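Local coordinates for GGDEF family protein (Vibrio cholerae, PDB 5GZS), which probably makes the second messenger cyclic di-GMP as a diguanylate cyclase, under control of a periplasmic portion that holds arginine in this structure, at residues A[17-22]-A[196-201]; A[28-33]-A[176-181]; A[152-157]-A[205-210]. All coordinates share one frame; numbering follows the deposited sequence.

Contact 1 of 3, residues A[17-22]-A[196-201]; sequences TRVLFD and RESIQK
Val19 carries this helix-to-helix contact from one side, meeting Ser198 and Ile199 on the other. Walking along 17-22, Thr17 faces the sheet behind the helix, where it packs on Val8 of strand 6-10, and Arg18 holds a salt bridge to Asp13 while lying on Tyr202, beyond 196-201.

At Val19 the two methyls divide the work. CG1 is anti to the backbone N (chi1 165°) and approaches the hydroxyl of Ser198, with CG1 and Ser198 OG 3.9 Å apart. CG2 takes the apolar partner, lying 4.1 Å from Ile199 CD1, and the two side chains run past each other in opposite directions. Ser198 OG is hydrogen-bonded to Leu194 O of its own helix, and against the methyl it makes only a van der Waals contact. Ile199 has its CB directed along the flank, and its far methyl CD1 makes the touch.

In the solute-binding fold of family 3, helix 15-28 is the connection of a beta-alpha-beta unit, between parallel strands 6-10 and 32-36. Here it leans on the long helix 189-218, about 11 Å from the bound arginine measured at the Ile199 side chain. One residue on, Leu20 extends the seam along that helix to Val191 and Leu195, and Phe21 then turns back to Val8.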
loop_
_atom_site.group_PDB
_atom_site.type_symbol
_atom_site.label_atom_id
_atom_site.label_comp_id
_atom_site.label_asym_id
_atom_site.label_seq_id
_atom_site.Cartn_x
_atom_site.Cartn_y
_atom_site.Cartn_z
ATOM N N THR A 17 25.824 -18.962 14.760
ATOM C CA THR A 17 26.900 -19.848 14.330
ATOM C C THR A 17 27.333 -20.725 15.495
ATOM O O THR A 17 27.597 -21.921 15.339
ATOM C CB THR A 17 28.111 -19.054 13.779
ATOM O OG1 THR A 17 27.702 -18.283 12.643
ATOM C CG2 THR A 17 29.233 -19.992 13.353
ATOM N N ARG A 18 27.389 -20.111 16.670
ATOM C CA ARG A 18 27.638 -20.816 17.917
ATOM C C ARG A 18 26.556 -21.844 18.220
ATOM O O ARG A 18 26.873 -23.023 18.457
ATOM C CB ARG A 18 27.743 -19.826 19.058
ATOM C CG ARG A 18 29.093 -19.233 19.168
ATOM C CD ARG A 18 29.028 -17.799 19.520
ATOM N NE ARG A 18 28.065 -17.479 20.566
ATOM C CZ ARG A 18 27.590 -16.244 20.716
ATOM N NH1 ARG A 18 27.989 -15.299 19.862
ATOM N NH2 ARG A 18 26.709 -15.957 21.672
ATOM N N VAL A 19 25.287 -21.423 18.196
ATOM C CA VAL A 19 24.194 -22.343 18.553
ATOM C C VAL A 19 24.133 -23.503 17.571
ATOM O O VAL A 19 24.050 -24.655 17.964
ATOM C CB VAL A 19 22.822 -21.626 18.604
ATOM C CG1 VAL A 19 21.696 -22.626 18.618
ATOM C CG2 VAL A 19 22.755 -20.673 19.806
ATOM N N LEU A 20 24.215 -23.195 16.289
ATOM C CA LEU A 20 24.120 -24.213 15.274
ATOM C C LEU A 20 25.322 -25.171 15.328
ATOM O O LEU A 20 25.141 -26.392 15.329
ATOM C CB LEU A 20 23.993 -23.559 13.904
ATOM C CG LEU A 20 23.839 -24.425 12.643
ATOM C CD1 LEU A 20 22.655 -25.399 12.744
ATOM C CD2 LEU A 20 23.756 -23.551 11.345
ATOM N N PHE A 21 26.543 -24.637 15.397
ATOM C CA PHE A 21 27.712 -25.518 15.294
ATOM C C PHE A 21 28.088 -26.238 16.585
ATOM O O PHE A 21 28.627 -27.324 16.515
ATOM C CB PHE A 21 28.913 -24.764 14.754
ATOM C CG PHE A 21 28.988 -24.804 13.263
ATOM C CD1 PHE A 21 28.197 -23.959 12.500
ATOM C CD2 PHE A 21 29.806 -25.732 12.619
ATOM C CE1 PHE A 21 28.232 -24.025 11.129
ATOM C CE2 PHE A 21 29.863 -25.794 11.244
ATOM C CZ PHE A 21 29.072 -24.951 10.493
ATOM N N ASP A 22 27.789 -25.651 17.745
ATOM C CA ASP A 22 27.773 -26.403 18.986
ATOM C C ASP A 22 26.811 -27.581 18.828
ATOM O O ASP A 22 27.113 -28.695 19.238
ATOM C CB ASP A 22 27.309 -25.557 20.177
ATOM C CG ASP A 22 28.245 -24.407 20.517
ATOM O OD1 ASP A 22 29.378 -24.352 19.960
ATOM O OD2 ASP A 22 27.831 -23.560 21.370
ATOM N N ARG A 196 14.623 -21.593 15.913
ATOM C CA ARG A 196 13.518 -20.663 15.954
ATOM C C ARG A 196 13.455 -20.006 17.303
ATOM O O ARG A 196 13.433 -18.787 17.423
ATOM C CB ARG A 196 12.178 -21.353 15.702
ATOM C CG ARG A 196 11.905 -21.813 14.323
ATOM C CD ARG A 196 10.409 -22.091 14.217
ATOM N NE ARG A 196 9.956 -23.037 15.236
ATOM C CZ ARG A 196 9.837 -24.349 15.032
ATOM N NH1 ARG A 196 10.144 -24.864 13.841
ATOM N NH2 ARG A 196 9.410 -25.142 16.014
ATOM N N GLU A 197 13.388 -20.823 18.338
ATOM C CA GLU A 197 13.067 -20.274 19.624
ATOM C C GLU A 197 14.278 -19.685 20.310
ATOM O O GLU A 197 14.168 -18.610 20.913
ATOM C CB GLU A 197 12.429 -21.323 20.507
ATOM C CG GLU A 197 11.300 -22.052 19.869
ATOM C CD GLU A 197 10.841 -23.190 20.713
ATOM O OE1 GLU A 197 11.336 -23.289 21.853
ATOM O OE2 GLU A 197 10.015 -23.988 20.235
ATOM N N SER A 198 15.436 -20.330 20.237
ATOM C CA SER A 198 16.509 -19.830 21.110
ATOM C C SER A 198 17.040 -18.513 20.583
ATOM O O SER A 198 17.310 -17.620 21.355
ATOM C CB SER A 198 17.642 -20.864 21.302
ATOM O OG SER A 198 18.425 -21.072 20.142
ATOM N N ILE A 199 17.135 -18.379 19.261
ATOM C CA ILE A 199 17.603 -17.140 18.672
ATOM C C ILE A 199 16.615 -16.000 18.899
ATOM O O ILE A 199 17.013 -14.868 19.199
ATOM C CB ILE A 199 17.845 -17.278 17.165
ATOM C CG1 ILE A 199 18.826 -18.399 16.893
ATOM C CG2 ILE A 199 18.370 -15.975 16.601
ATOM C CD1 ILE A 199 20.055 -18.356 17.790
ATOM N N GLN A 200 15.326 -16.298 18.738
ATOM C CA GLN A 200 14.288 -15.284 18.990
ATOM C C GLN A 200 14.368 -14.794 20.435
ATOM O O GLN A 200 14.388 -13.596 20.703
ATOM C CB GLN A 200 12.912 -15.856 18.699
ATOM C CG GLN A 200 11.781 -15.049 19.230
ATOM C CD GLN A 200 11.117 -14.241 18.159
ATOM O OE1 GLN A 200 11.733 -13.374 17.533
ATOM N NE2 GLN A 200 9.846 -14.550 17.904
ATOM N N LYS A 201 14.467 -15.747 21.352
ATOM C CA LYS A 201 14.598 -15.481 22.768
ATOM C C LYS A 201 15.849 -14.657 23.010
ATOM O O LYS A 201 15.858 -13.728 23.826
ATOM C CB LYS A 201 14.642 -16.818 23.550
ATOM C CG LYS A 201 14.894 -16.715 25.063
ATOM C CD LYS A 201 13.930 -15.718 25.719
ATOM C CE LYS A 201 13.890 -15.838 27.245
ATOM N NZ LYS A 201 13.942 -14.527 27.977
#

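Contact 2 of 3, residues A[28-33]-A[176-181]; sequences FNLEIE and SALLGK
The backbones stay well apart, coming nearest at Phe28 and Lys181, whose CA atoms are 9.0 Å from each other, so everything that meets here is side chain or the carbonyl of Lys181. In the family 3 solute-binding fold this is the place where the chain leaves helix 15-28 and turns into strand 32-36, the second parallel strand of a beta-alpha-beta unit. Asn29, with its positive phi of 57°, makes that turn, and helix 176-186, from a much later part of the chain, packs on the residues flanking it, Phe28 and Leu30.

Phe28 and Leu30, both directed at the helix, straddle the turn and do the touching. The outer end of the Phe28 ring rests against the start of the Lys181 side chain, with CZ 3.9 Å from Lys181 CB. The same ring corner approaches the peptide carbonyl, Phe28 CZ lying 3.5 Å from Lys181 O. Further along, the two side chains cross at a slant.

Beside this pair is an apolar touch, looser than the first. Leu178 points its CB along the helix flank, but with CG anti to the backbone N (chi1 -174°) its branch swings over to Leu30, and the two CD1 atoms of Leu30 and Leu178 stand 4.4 Å apart. Tyr6 and Phe54 also pack on Leu178, while Ile24 lies against Leu30, tying the pair to strand 6-10 and to the first helix.

Solvent lies on the lysine side. The Lys181 chain is bent at chi3 (89°) and again at chi4, which brings the ammonium back to the CD1-CE1 side of the ring at an oblique approach, where Lys181 NZ is 3.3 Å from Phe28 CE1 and 3.7 Å from Phe28 CD1.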
loop_
_atom_site.group_PDB
_atom_site.type_symbol
_atom_site.label_atom_id
_atom_site.label_comp_id
_atom_site.label_asym_id
_atom_site.label_seq_id
_atom_site.Cartn_x
_atom_site.Cartn_y
_atom_site.Cartn_z
ATOM N N PHE A 28 27.584 -34.870 15.878
ATOM C CA PHE A 28 28.489 -35.693 15.071
ATOM C C PHE A 28 29.862 -35.945 15.723
ATOM O O PHE A 28 30.738 -36.534 15.094
ATOM C CB PHE A 28 28.707 -35.049 13.706
ATOM C CG PHE A 28 27.500 -35.055 12.839
ATOM C CD1 PHE A 28 26.944 -36.252 12.418
ATOM C CD2 PHE A 28 26.919 -33.861 12.425
ATOM C CE1 PHE A 28 25.822 -36.259 11.603
ATOM C CE2 PHE A 28 25.793 -33.856 11.606
ATOM C CZ PHE A 28 25.246 -35.053 11.189
ATOM N N ASN A 29 30.049 -35.498 16.964
ATOM C CA ASN A 29 31.334 -35.635 17.641
ATOM C C ASN A 29 32.452 -34.959 16.830
ATOM O O ASN A 29 33.454 -35.599 16.511
ATOM C CB ASN A 29 31.648 -37.124 17.874
ATOM C CG ASN A 29 32.822 -37.356 18.820
ATOM O OD1 ASN A 29 33.529 -36.426 19.212
ATOM N ND2 ASN A 29 33.044 -38.619 19.171
ATOM N N LEU A 30 32.281 -33.679 16.494
ATOM C CA LEU A 30 33.260 -32.957 15.669
ATOM C C LEU A 30 34.026 -31.930 16.489
ATOM O O LEU A 30 33.459 -31.276 17.356
ATOM C CB LEU A 30 32.580 -32.244 14.493
ATOM C CG LEU A 30 31.642 -33.066 13.612
ATOM C CD1 LEU A 30 30.862 -32.163 12.686
ATOM C CD2 LEU A 30 32.422 -34.080 12.816
ATOM N N GLU A 31 35.312 -31.781 16.190
ATOM C CA GLU A 31 36.136 -30.754 16.795
ATOM C C GLU A 31 35.941 -29.483 16.038
ATOM O O GLU A 31 36.444 -29.335 14.932
ATOM C CB GLU A 31 37.611 -31.154 16.800
ATOM C CG GLU A 31 37.901 -32.283 17.747
ATOM C CD GLU A 31 37.434 -31.979 19.168
ATOM O OE1 GLU A 31 37.393 -30.791 19.556
ATOM O OE2 GLU A 31 37.102 -32.937 19.900
ATOM N N ILE A 32 35.193 -28.565 16.627
ATOM C CA ILE A 32 34.973 -27.281 16.001
ATOM C C ILE A 32 35.959 -26.306 16.593
ATOM O O ILE A 32 36.362 -26.439 17.746
ATOM C CB ILE A 32 33.506 -26.787 16.197
ATOM C CG1 ILE A 32 32.554 -27.596 15.309
ATOM C CG2 ILE A 32 33.358 -25.311 15.900
ATOM C CD1 ILE A 32 33.155 -28.027 13.966
ATOM N N GLU A 33 36.384 -25.353 15.774
ATOM C CA GLU A 33 37.184 -24.229 16.219
ATOM C C GLU A 33 36.666 -22.924 15.629
ATOM O O GLU A 33 36.795 -22.698 14.428
ATOM C CB GLU A 33 38.635 -24.426 15.811
ATOM C CG GLU A 33 39.502 -23.230 16.108
ATOM C CD GLU A 33 40.968 -23.548 15.990
ATOM O OE1 GLU A 33 41.301 -24.711 15.656
ATOM O OE2 GLU A 33 41.792 -22.639 16.243
ATOM N N SER A 176 32.360 -31.777 0.956
ATOM C CA SER A 176 31.116 -32.227 0.330
ATOM C C SER A 176 30.252 -33.183 1.154
ATOM O O SER A 176 29.054 -32.951 1.322
ATOM C CB SER A 176 31.428 -32.883 -1.019
ATOM O OG SER A 176 31.479 -31.901 -2.036
ATOM N N ALA A 177 30.841 -34.257 1.660
ATOM C CA ALA A 177 30.044 -35.266 2.333
ATOM C C ALA A 177 29.564 -34.722 3.663
ATOM O O ALA A 177 28.397 -34.876 4.020
ATOM C CB ALA A 177 30.832 -36.525 2.526
ATOM N N LEU A 178 30.473 -34.061 4.379
ATOM C CA LEU A 178 30.181 -33.531 5.708
ATOM C C LEU A 178 29.120 -32.434 5.647
ATOM O O LEU A 178 28.263 -32.327 6.537
ATOM C CB LEU A 178 31.460 -33.002 6.370
ATOM C CG LEU A 178 31.255 -32.568 7.819
ATOM C CD1 LEU A 178 30.592 -33.705 8.537
ATOM C CD2 LEU A 178 32.551 -32.190 8.520
ATOM N N LEU A 179 29.170 -31.629 4.589
ATOM C CA LEU A 179 28.207 -30.539 4.429
ATOM C C LEU A 179 26.801 -31.101 4.243
ATOM O O LEU A 179 25.823 -30.528 4.737
ATOM C CB LEU A 179 28.574 -29.645 3.250
ATOM C CG LEU A 179 27.735 -28.361 3.204
ATOM C CD1 LEU A 179 28.137 -27.376 4.312
ATOM C CD2 LEU A 179 27.753 -27.695 1.816
ATOM N N GLY A 180 26.709 -32.235 3.549
ATOM C CA GLY A 180 25.440 -32.922 3.371
ATOM C C GLY A 180 24.818 -33.356 4.684
ATOM O O GLY A 180 23.665 -33.033 4.972
ATOM N N LYS A 181 25.598 -34.079 5.485
ATOM C CA LYS A 181 25.163 -34.539 6.796
ATOM C C LYS A 181 24.776 -33.367 7.672
ATOM O O LYS A 181 23.798 -33.452 8.407
ATOM C CB LYS A 181 26.267 -35.354 7.476
ATOM C CG LYS A 181 27.017 -36.297 6.545
ATOM C CD LYS A 181 28.170 -37.015 7.247
ATOM C CE LYS A 181 27.732 -38.327 7.890
ATOM N NZ LYS A 181 27.115 -38.079 9.226
#

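Contact 3 of 3, residues A[152-157]-A[205-210]; sequences LDVQLL and DIRKQA
The close part of this contact is Val154 against Arg207, a strand methyl laid along an arginine chain. Val154 CG2 sits 3.4 Å from Arg207 NE and 3.7 Å from Arg207 CD, with Arg207 CG also close by at 3.8 Å, so a single methyl follows three successive atoms of the side chain. CG2 occupies the rotamer slot between the backbone N and the carbonyl carbon, and this turns it to the helix. Arg207 sets out along the flank of its own helix, then bends at chi3 (75°), which carries the guanidinium across to the strand. The methyl meets that flat group at a slant. The polar end has its partner in its own helix: NH1 is hydrogen-bonded to Gln203 OE1, one turn earlier, and Met436 packs on the same side chain.

Strand 153-156 is an outer strand of a three-stranded antiparallel sheet, paired with 79-83 in the family 3 solute-binding fold. The long helix 189-218 runs past it here, and helix 144-149 joins the two, with Leu148 touching both Val154 and Ile206.

Toward the partly exposed end the fit slackens. Leu156 gives only its CB, 4.2 Å from Arg207 NH2, again oblique to the guanidinium, while the Leu156 side chain also packs on Tyr78 and Tyr80. At the other end Asp153 stands back: its OD1 lies 6.2 Å from Arg207 NE, too far for a salt bridge, though the opposite charges may still attract at that range. Asp153 OD1 accepts the backbone N-H of Val154, the next residue, with N and OD1 2.8 Å apart, a bent bond (138°) arriving on the anti side of the carboxylate and 34° out of its plane.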
loop_
_atom_site.group_PDB
_atom_site.type_symbol
_atom_site.label_atom_id
_atom_site.label_comp_id
_atom_site.label_asym_id
_atom_site.label_seq_id
_atom_site.Cartn_x
_atom_site.Cartn_y
_atom_site.Cartn_z
ATOM N N LEU A 152 22.467 2.339 20.704
ATOM C CA LEU A 152 21.696 2.365 19.468
ATOM C C LEU A 152 20.369 1.629 19.596
ATOM O O LEU A 152 20.206 0.758 20.451
ATOM C CB LEU A 152 22.504 1.787 18.308
ATOM C CG LEU A 152 23.398 2.883 17.739
ATOM C CD1 LEU A 152 24.651 3.033 18.550
ATOM C CD2 LEU A 152 23.709 2.632 16.307
ATOM N N ASP A 153 19.410 2.000 18.750
ATOM C CA ASP A 153 18.136 1.289 18.701
ATOM C C ASP A 153 18.054 0.477 17.415
ATOM O O ASP A 153 18.813 0.703 16.473
ATOM C CB ASP A 153 16.959 2.258 18.790
ATOM C CG ASP A 153 15.693 1.619 19.396
ATOM O OD1 ASP A 153 15.624 0.381 19.573
ATOM O OD2 ASP A 153 14.741 2.381 19.687
ATOM N N VAL A 154 17.136 -0.480 17.382
ATOM C CA VAL A 154 16.944 -1.276 16.183
ATOM C C VAL A 154 15.501 -1.260 15.739
ATOM O O VAL A 154 14.591 -1.003 16.534
ATOM C CB VAL A 154 17.396 -2.746 16.381
ATOM C CG1 VAL A 154 18.831 -2.785 16.535
ATOM C CG2 VAL A 154 16.773 -3.343 17.581
ATOM N N GLN A 155 15.321 -1.489 14.444
ATOM C CA GLN A 155 14.050 -1.900 13.876
ATOM C C GLN A 155 14.320 -3.236 13.133
ATOM O O GLN A 155 15.153 -3.290 12.211
ATOM C CB GLN A 155 13.496 -0.811 12.956
ATOM C CG GLN A 155 12.310 -1.216 12.077
ATOM C CD GLN A 155 12.184 -0.327 10.817
ATOM O OE1 GLN A 155 12.914 0.658 10.654
ATOM N NE2 GLN A 155 11.276 -0.692 9.917
ATOM N N LEU A 156 13.670 -4.316 13.575
ATOM C CA LEU A 156 13.771 -5.611 12.900
ATOM C C LEU A 156 13.230 -5.481 11.501
ATOM O O LEU A 156 12.078 -5.101 11.317
ATOM C CB LEU A 156 13.007 -6.699 13.646
ATOM C CG LEU A 156 13.228 -8.114 13.089
ATOM C CD1 LEU A 156 14.717 -8.405 13.071
ATOM C CD2 LEU A 156 12.478 -9.198 13.888
ATOM N N LEU A 157 14.061 -5.776 10.512
ATOM C CA LEU A 157 13.653 -5.584 9.138
ATOM C C LEU A 157 13.012 -6.820 8.533
ATOM O O LEU A 157 12.523 -6.743 7.427
ATOM C CB LEU A 157 14.852 -5.151 8.276
ATOM C CG LEU A 157 15.490 -3.792 8.632
ATOM C CD1 LEU A 157 16.397 -3.337 7.530
ATOM C CD2 LEU A 157 14.444 -2.702 8.941
ATOM N N ASP A 205 15.587 -10.629 24.149
ATOM C CA ASP A 205 16.128 -10.299 25.469
ATOM C C ASP A 205 17.091 -9.105 25.457
ATOM O O ASP A 205 17.002 -8.221 26.321
ATOM C CB ASP A 205 16.824 -11.509 26.055
ATOM C CG ASP A 205 15.861 -12.475 26.707
ATOM O OD1 ASP A 205 14.641 -12.241 26.655
ATOM O OD2 ASP A 205 16.329 -13.482 27.275
ATOM N N ILE A 206 18.001 -9.069 24.489
ATOM C CA ILE A 206 18.899 -7.923 24.311
ATOM C C ILE A 206 18.122 -6.650 24.078
ATOM O O ILE A 206 18.447 -5.591 24.648
ATOM C CB ILE A 206 19.855 -8.111 23.114
ATOM C CG1 ILE A 206 20.895 -9.176 23.420
ATOM C CG2 ILE A 206 20.542 -6.768 22.700
ATOM C CD1 ILE A 206 21.812 -9.424 22.239
ATOM N N ARG A 207 17.106 -6.739 23.223
ATOM C CA ARG A 207 16.271 -5.558 22.952
ATOM C C ARG A 207 15.405 -5.144 24.155
ATOM O O ARG A 207 15.266 -3.966 24.406
ATOM C CB ARG A 207 15.427 -5.796 21.719
ATOM C CG ARG A 207 16.319 -5.711 20.492
ATOM C CD ARG A 207 15.702 -6.443 19.321
ATOM N NE ARG A 207 14.605 -5.686 18.744
ATOM C CZ ARG A 207 13.540 -6.239 18.194
ATOM N NH1 ARG A 207 13.434 -7.554 18.128
ATOM N NH2 ARG A 207 12.598 -5.468 17.687
ATOM N N LYS A 208 14.905 -6.095 24.933
ATOM C CA LYS A 208 14.199 -5.743 26.156
ATOM C C LYS A 208 15.099 -5.011 27.154
ATOM O O LYS A 208 14.699 -4.047 27.799
ATOM C CB LYS A 208 13.636 -6.992 26.820
ATOM C CG LYS A 208 12.366 -7.499 26.173
ATOM C CD LYS A 208 12.031 -8.874 26.713
ATOM C CE LYS A 208 10.637 -9.335 26.293
ATOM N NZ LYS A 208 10.510 -10.741 26.741
ATOM N N GLN A 209 16.314 -5.529 27.306
ATOM C CA GLN A 209 17.265 -4.998 28.273
ATOM C C GLN A 209 17.597 -3.551 27.955
ATOM O O GLN A 209 17.662 -2.705 28.847
ATOM C CB GLN A 209 18.542 -5.840 28.287
ATOM C CG GLN A 209 19.595 -5.354 29.271
ATOM C CD GLN A 209 20.961 -5.197 28.631
ATOM O OE1 GLN A 209 21.072 -4.863 27.452
ATOM N NE2 GLN A 209 22.010 -5.439 29.409
ATOM N N ALA A 210 17.802 -3.271 26.673
ATOM C CA ALA A 210 18.104 -1.901 26.230
ATOM C C ALA A 210 16.901 -1.025 26.572
ATOM O O ALA A 210 17.051 0.020 27.192
ATOM C CB ALA A 210 18.411 -1.847 24.758
#

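How the contacts relate
Contact 3 is the buried one, contact 1 is partly buried, and contact 2 lies at the surface. Contacts 1 and 3 share helix 189-218, which meets helix 15-28 along one part of its length and strand 153-156 further on, their centres about 17 Å apart. Contacts 1 and 2 grip successive pieces of the chain, helix 15-28 running into strand 32-36 and helix 176-186 preceding helix 189-218, and they touch where Phe21 O meets Ile32 CG1. The chemistry does not simply follow burial: small aliphatic groups and a hydroxyl meet in contact 1, a phenyl ring and a folded lysine in contact 2, while buried contact 3 lays an arginine shaft against aliphatic residues.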